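Local coordinates for glycine betaine, L-proline ABC transporter, glycine/betaine/L-proline-binding protein (ProX) (Borrelia burgdorferi, PDB 3TMG) that binds glycine betaine in a pocket and probably delivers it, as the substrate-binding protein of an ABC transporter, for uptake of this and related quaternary amines, at residues T53-M56 and Y57-L60; K251-R254 and N255-F259. All coordinates share one frame; numbering follows the deposited sequence.

Contact 1: T53-M56 and Y57-L60; sequences TSIM and YQYL
Tyr-57, Ile-55 and Met-56 carry most of this contact, in which nearly the whole of the short alpha-helix 53-61 packs on itself within a type 2 periplasmic-binding-protein fold. Four successive i to i+4 backbone bonds establish the helical geometry; the first, from Tyr-57 N to Thr-53 O, is 3.1 Å long and nearly straight at 173°. The same carbonyl also meets the ring: Thr-53 O lies near the plane of Tyr-57 at its edge, 3.3 Å from CD2. CG2 of Thr-53 reaches that edge too, 3.9 Å from CE2 of Tyr-57, the two side chains running alongside each other. Met-56 adds its terminal methyl: the chain leaves the backbone extended, then turns at its last torsion (chi3 70°), which brings CE to 3.8 Å from Tyr-57 CE2, at an oblique approach to the ring. At its far end the Tyr-57 hydroxyl is hydrogen-bonded to Asp-77 and Ser-71, so its polar end is held by two bonds while Thr-53 and Met-56 pack against the CD2-CE2 side of the ring. Thr-53 lies about 6 Å, side chain to ligand, from the bound betaine and touches Trp-25 of the pocket, which places the start of the helix close to the binding site. On the more exposed flank, CD1 of Ile-55 comes to 3.4 Å from Gln-58 OE1. The other branch, CG2, is directed along the helix toward Tyr-59, where it makes a CH-pi contact over the middle of one ring face, 4.0 Å from the centroid and 12° off the normal.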
ATOM      1  N   THR A  53      -6.416   3.820  -7.737  1.00 15.67           N
ATOM      2  CA  THR A  53      -5.017   4.040  -8.109  1.00 15.47           C
ATOM      3  C   THR A  53      -4.856   4.958  -9.339  1.00 16.68           C
ATOM      4  O   THR A  53      -4.012   5.879  -9.320  1.00 16.92           O
ATOM      5  CB  THR A  53      -4.290   2.697  -8.333  1.00 15.57           C
ATOM      6  OG1 THR A  53      -4.536   1.842  -7.219  1.00 14.53           O
ATOM      7  CG2 THR A  53      -2.752   2.909  -8.385  1.00 15.75           C
ATOM      8  N   SER A  54      -5.600   4.675 -10.418  1.00 17.63           N
ATOM      9  CA  SER A  54      -5.563   5.481 -11.635  1.00 18.97           C
ATOM     10  C   SER A  54      -5.885   6.939 -11.324  1.00 19.54           C
ATOM     11  O   SER A  54      -5.197   7.838 -11.794  1.00 20.15           O
ATOM     12  CB  SER A  54      -6.544   4.942 -12.696  1.00 20.91           C
ATOM     13  OG  SER A  54      -6.554   5.779 -13.870  1.00 22.40           O
ATOM     14  N   ILE A  55      -6.939   7.179 -10.542  1.00 19.23           N
ATOM     15  CA  ILE A  55      -7.358   8.567 -10.259  1.00 20.40           C
ATOM     16  C   ILE A  55      -6.352   9.295  -9.368  1.00 19.25           C
ATOM     17  O   ILE A  55      -6.061  10.487  -9.580  1.00 19.45           O
ATOM     18  CB  ILE A  55      -8.783   8.595  -9.652  1.00 21.42           C
ATOM     19  CG1 ILE A  55      -9.789   8.329 -10.773  1.00 23.19           C
ATOM     20  CG2 ILE A  55      -9.060   9.913  -8.941  1.00 21.84           C
ATOM     21  CD1 ILE A  55      -9.682   9.279 -11.969  1.00 26.02           C
ATOM     22  N   MET A  56      -5.798   8.570  -8.392  1.00 17.45           N
ATOM     23  CA  MET A  56      -4.748   9.129  -7.558  1.00 16.94           C
ATOM     24  C   MET A  56      -3.582   9.656  -8.393  1.00 17.26           C
ATOM     25  O   MET A  56      -3.163  10.793  -8.204  1.00 17.46           O
ATOM     26  CB  MET A  56      -4.218   8.091  -6.557  1.00 15.29           C
ATOM     27  CG  MET A  56      -3.127   8.656  -5.631  1.00 15.31           C
ATOM     28  SD  MET A  56      -2.543   7.340  -4.509  1.00 14.72           S
ATOM     29  CE  MET A  56      -1.647   6.267  -5.669  1.00 13.98           C
ATOM     30  N   TYR A  57      -3.056   8.835  -9.308  1.00 17.65           N
ATOM     31  CA  TYR A  57      -1.985   9.255 -10.204  1.00 19.55           C
ATOM     32  C   TYR A  57      -2.407  10.394 -11.168  1.00 21.70           C
ATOM     33  O   TYR A  57      -1.675  11.383 -11.357  1.00 22.46           O
ATOM     34  CB  TYR A  57      -1.431   8.054 -11.001  1.00 19.08           C
ATOM     35  CG  TYR A  57      -0.413   7.273 -10.248  1.00 18.45           C
ATOM     36  CD1 TYR A  57       0.921   7.701 -10.194  1.00 18.73           C
ATOM     37  CD2 TYR A  57      -0.758   6.102  -9.569  1.00 17.69           C
ATOM     38  CE1 TYR A  57       1.872   6.976  -9.504  1.00 17.92           C
ATOM     39  CE2 TYR A  57       0.193   5.378  -8.862  1.00 16.89           C
ATOM     40  CZ  TYR A  57       1.507   5.842  -8.830  1.00 17.57           C
ATOM     41  OH  TYR A  57       2.458   5.136  -8.141  1.00 17.22           O
ATOM     42  N   GLN A  58      -3.602  10.284 -11.731  1.00 23.82           N
ATOM     43  CA  GLN A  58      -4.156  11.365 -12.590  1.00 25.71           C
ATOM     44  C   GLN A  58      -4.179  12.728 -11.884  1.00 26.25           C
ATOM     45  O   GLN A  58      -3.751  13.777 -12.430  1.00 27.54           O
ATOM     46  CB  GLN A  58      -5.598  11.025 -12.986  1.00 27.81           C
ATOM     47  CG  GLN A  58      -5.755   9.928 -14.021  1.00 30.43           C
ATOM     48  CD  GLN A  58      -6.974  10.143 -14.912  1.00 34.43           C
ATOM     49  OE1 GLN A  58      -7.952  10.807 -14.530  1.00 35.02           O
ATOM     50  NE2 GLN A  58      -6.901   9.610 -16.137  1.00 36.63           N
ATOM     51  N   TYR A  59      -4.710  12.726 -10.669  1.00 25.14           N
ATOM     52  CA  TYR A  59      -4.908  13.953  -9.896  1.00 26.37           C
ATOM     53  C   TYR A  59      -3.628  14.604  -9.434  1.00 25.85           C
ATOM     54  O   TYR A  59      -3.526  15.825  -9.395  1.00 25.94           O
ATOM     55  CB  TYR A  59      -5.759  13.658  -8.687  1.00 27.49           C
ATOM     56  CG  TYR A  59      -7.202  13.733  -8.995  1.00 31.05           C
ATOM     57  CD1 TYR A  59      -7.646  13.873 -10.311  1.00 32.02           C
ATOM     58  CD2 TYR A  59      -8.137  13.665  -7.978  1.00 32.38           C
ATOM     59  CE1 TYR A  59      -8.987  13.965 -10.596  1.00 36.52           C
ATOM     60  CE2 TYR A  59      -9.487  13.759  -8.264  1.00 35.68           C
ATOM     61  CZ  TYR A  59      -9.892  13.899  -9.561  1.00 35.86           C
ATOM     62  OH  TYR A  59     -11.219  13.978  -9.808  1.00 41.02           O
ATOM     63  N   LEU A  60      -2.669  13.762  -9.102  1.00 24.36           N
ATOM     64  CA  LEU A  60      -1.334  14.181  -8.788  1.00 24.19           C
ATOM     65  C   LEU A  60      -0.751  14.929  -9.988  1.00 25.42           C
ATOM     66  O   LEU A  60      -0.211  16.035  -9.823  1.00 25.98           O
ATOM     67  CB  LEU A  60      -0.495  12.961  -8.438  1.00 23.38           C
ATOM     68  CG  LEU A  60       0.989  13.215  -8.119  1.00 24.06           C
ATOM     69  CD1 LEU A  60       1.141  14.037  -6.848  1.00 23.82           C
ATOM     70  CD2 LEU A  60       1.740  11.883  -8.032  1.00 23.14           C
TER

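Contact 2: K251-R254 and N255-F259; sequences KEYR and NAVEF
Arg-254 starts with CG opposite its backbone N (chi1 -176°) and bends at chi3, while Asn-255 places CG opposite its own carbonyl carbon (chi1 -68°), and the two side chains cross where the guanidinium reaches the amide oxygen. The guanidinium meets Asn-255 side-on, and two nitrogens share one oxygen: Arg-254 NH2 is 3.0 Å and Arg-254 NE 3.2 Å from Asn-255 OD1. That oxygen lies in the guanidinium plane, but NE sits above the amide carbonyl plane, and the two flat groups are turned 46° apart. Glu-258, one turn on, contributes charge alone: its OE2 is 3.3 Å from Arg-254 NE yet well out of the guanidinium plane, with no N-H aimed at it. A further salt bridge links Arg-254 NH2 to Glu-248, and Asn-255 ND2 bonds to Asn-245, so the buried amide is held at both ends. Elsewhere round the helix, Val-257 CG2 lies over one face of the Tyr-253 ring in a CH-pi contact, 4.0 Å from the centroid and displaced toward the rim; the tyrosine hydroxyl bonds to Glu-40. Lys-251, at the N-cap position, accepts the first bond through its carbonyl, Asn-255 N to Lys-251 O being 2.8 Å. These i to i+1 and i to i+4 pairings belong to an amphipathic surface alpha-helix, most of whose length they span, packed between helices 26-41 and 235-247.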
ATOM      1  N   LYS A 251     -11.941   3.261  12.826  1.00 15.31           N
ATOM      2  CA  LYS A 251     -11.274   4.108  13.851  1.00 15.82           C
ATOM      3  C   LYS A 251      -9.914   4.635  13.338  1.00 15.79           C
ATOM      4  O   LYS A 251      -9.089   5.081  14.141  1.00 16.02           O
ATOM      5  CB  LYS A 251     -11.038   3.368  15.157  1.00 15.83           C
ATOM      6  CG  LYS A 251     -12.255   2.768  15.906  1.00 16.77           C
ATOM      7  CD  LYS A 251     -13.460   3.691  15.970  1.00 17.13           C
ATOM      8  CE  LYS A 251     -14.522   3.028  16.834  1.00 18.27           C
ATOM      9  NZ  LYS A 251     -15.830   3.742  16.776  1.00 19.05           N
ATOM     10  N   GLU A 252      -9.687   4.612  12.031  1.00 15.98           N
ATOM     11  CA  GLU A 252      -8.338   4.934  11.490  1.00 16.72           C
ATOM     12  C   GLU A 252      -7.915   6.357  11.817  1.00 16.35           C
ATOM     13  O   GLU A 252      -6.761   6.623  12.092  1.00 15.41           O
ATOM     14  CB  GLU A 252      -8.280   4.742   9.974  1.00 18.54           C
ATOM     15  CG  GLU A 252      -8.614   3.325   9.523  1.00 21.94           C
ATOM     16  CD  GLU A 252     -10.092   3.131   9.154  1.00 23.99           C
ATOM     17  OE1 GLU A 252     -11.010   3.667   9.797  1.00 21.86           O
ATOM     18  OE2 GLU A 252     -10.336   2.404   8.172  1.00 31.16           O
ATOM     19  N   TYR A 253      -8.850   7.286  11.808  1.00 16.64           N
ATOM     20  CA  TYR A 253      -8.430   8.669  12.145  1.00 16.93           C
ATOM     21  C   TYR A 253      -8.101   8.820  13.652  1.00 16.95           C
ATOM     22  O   TYR A 253      -7.082   9.394  14.027  1.00 16.47           O
ATOM     23  CB  TYR A 253      -9.520   9.657  11.742  1.00 17.77           C
ATOM     24  CG  TYR A 253      -9.193  11.053  12.222  1.00 19.30           C
ATOM     25  CD1 TYR A 253      -8.269  11.847  11.521  1.00 19.48           C
ATOM     26  CD2 TYR A 253      -9.784  11.569  13.389  1.00 20.56           C
ATOM     27  CE1 TYR A 253      -7.932  13.118  11.970  1.00 20.37           C
ATOM     28  CE2 TYR A 253      -9.485  12.857  13.822  1.00 21.92           C
ATOM     29  CZ  TYR A 253      -8.555  13.626  13.098  1.00 21.54           C
ATOM     30  OH  TYR A 253      -8.246  14.916  13.523  1.00 22.65           O
ATOM     31  N   ARG A 254      -8.997   8.353  14.514  1.00 17.33           N
ATOM     32  CA  ARG A 254      -8.741   8.353  15.949  1.00 18.22           C
ATOM     33  C   ARG A 254      -7.417   7.634  16.273  1.00 17.55           C
ATOM     34  O   ARG A 254      -6.636   8.111  17.106  1.00 18.23           O
ATOM     35  CB  ARG A 254      -9.900   7.690  16.715  1.00 19.32           C
ATOM     36  CG  ARG A 254      -9.751   7.733  18.228  1.00 21.03           C
ATOM     37  CD  ARG A 254     -10.545   6.593  18.890  1.00 22.07           C
ATOM     38  NE  ARG A 254      -9.960   5.261  18.587  1.00 21.56           N
ATOM     39  CZ  ARG A 254     -10.565   4.104  18.845  1.00 21.23           C
ATOM     40  NH1 ARG A 254     -11.805   4.088  19.340  1.00 22.78           N
ATOM     41  NH2 ARG A 254      -9.962   2.974  18.565  1.00 20.71           N
ATOM     42  N   ASN A 255      -7.176   6.479  15.642  1.00 16.17           N
ATOM     43  CA  ASN A 255      -5.935   5.730  15.889  1.00 16.00           C
ATOM     44  C   ASN A 255      -4.699   6.452  15.359  1.00 15.85           C
ATOM     45  O   ASN A 255      -3.621   6.369  15.981  1.00 16.55           O
ATOM     46  CB  ASN A 255      -6.006   4.313  15.308  1.00 15.22           C
ATOM     47  CG  ASN A 255      -7.010   3.463  16.053  1.00 15.61           C
ATOM     48  OD1 ASN A 255      -7.440   3.830  17.158  1.00 16.33           O
ATOM     49  ND2 ASN A 255      -7.443   2.372  15.434  1.00 14.63           N
ATOM     50  N   ALA A 256      -4.865   7.232  14.297  1.00 15.09           N
ATOM     51  CA  ALA A 256      -3.771   8.130  13.840  1.00 14.98           C
ATOM     52  C   ALA A 256      -3.497   9.254  14.853  1.00 16.15           C
ATOM     53  O   ALA A 256      -2.326   9.627  15.071  1.00 15.81           O
ATOM     54  CB  ALA A 256      -4.092   8.707  12.447  1.00 14.31           C
ATOM     55  N   VAL A 257      -4.552   9.843  15.418  1.00 17.03           N
ATOM     56  CA  VAL A 257      -4.365  10.840  16.456  1.00 19.19           C
ATOM     57  C   VAL A 257      -3.524  10.239  17.603  1.00 20.07           C
ATOM     58  O   VAL A 257      -2.531  10.841  18.029  1.00 20.95           O
ATOM     59  CB  VAL A 257      -5.714  11.398  16.961  1.00 19.74           C
ATOM     60  CG1 VAL A 257      -5.503  12.269  18.209  1.00 21.21           C
ATOM     61  CG2 VAL A 257      -6.387  12.189  15.853  1.00 19.28           C
ATOM     62  N   GLU A 258      -3.929   9.064  18.102  1.00 20.95           N
ATOM     63  CA  GLU A 258      -3.165   8.339  19.140  1.00 22.57           C
ATOM     64  C   GLU A 258      -1.710   8.046  18.707  1.00 20.77           C
ATOM     65  O   GLU A 258      -0.780   8.259  19.489  1.00 20.53           O
ATOM     66  CB  GLU A 258      -3.838   7.020  19.562  1.00 25.07           C
ATOM     67  CG  GLU A 258      -5.248   7.187  20.098  1.00 31.78           C
ATOM     68  CD  GLU A 258      -5.888   5.851  20.496  1.00 37.25           C
ATOM     69  OE1 GLU A 258      -5.139   4.969  20.995  1.00 42.29           O
ATOM     70  OE2 GLU A 258      -7.123   5.687  20.310  1.00 39.09           O
ATOM     71  N   PHE A 259      -1.527   7.574  17.479  1.00 18.64           N
ATOM     72  CA  PHE A 259      -0.164   7.291  16.954  1.00 18.25           C
ATOM     73  C   PHE A 259       0.757   8.519  17.052  1.00 18.36           C
ATOM     74  O   PHE A 259       1.905   8.429  17.516  1.00 19.22           O
ATOM     75  CB  PHE A 259      -0.236   6.816  15.497  1.00 17.10           C
ATOM     76  CG  PHE A 259       1.101   6.587  14.888  1.00 16.55           C
ATOM     77  CD1 PHE A 259       1.802   7.630  14.317  1.00 16.68           C
ATOM     78  CD2 PHE A 259       1.645   5.315  14.856  1.00 16.20           C
ATOM     79  CE1 PHE A 259       3.085   7.421  13.774  1.00 17.20           C
ATOM     80  CE2 PHE A 259       2.899   5.087  14.269  1.00 16.32           C
ATOM     81  CZ  PHE A 259       3.627   6.142  13.731  1.00 16.45           C
TER

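Both contacts are local, each within a single short helix, so neither closes a long loop; they follow in series along the chain and neither nest nor cross. From the N terminus, strand 44-50 leads into helix 53-61, where contact 1 joins the vicinity of the betaine pocket to strands 67-73 and 207-214 and helix 78-84. Nearly two hundred residues later, helix 235-247 is followed by helix 252-262, where contact 2 packs back onto that preceding helix and onto helix 26-41. The contact centres are 25 Å apart and the nearest atoms about 16 Å, so the two contacts do not touch.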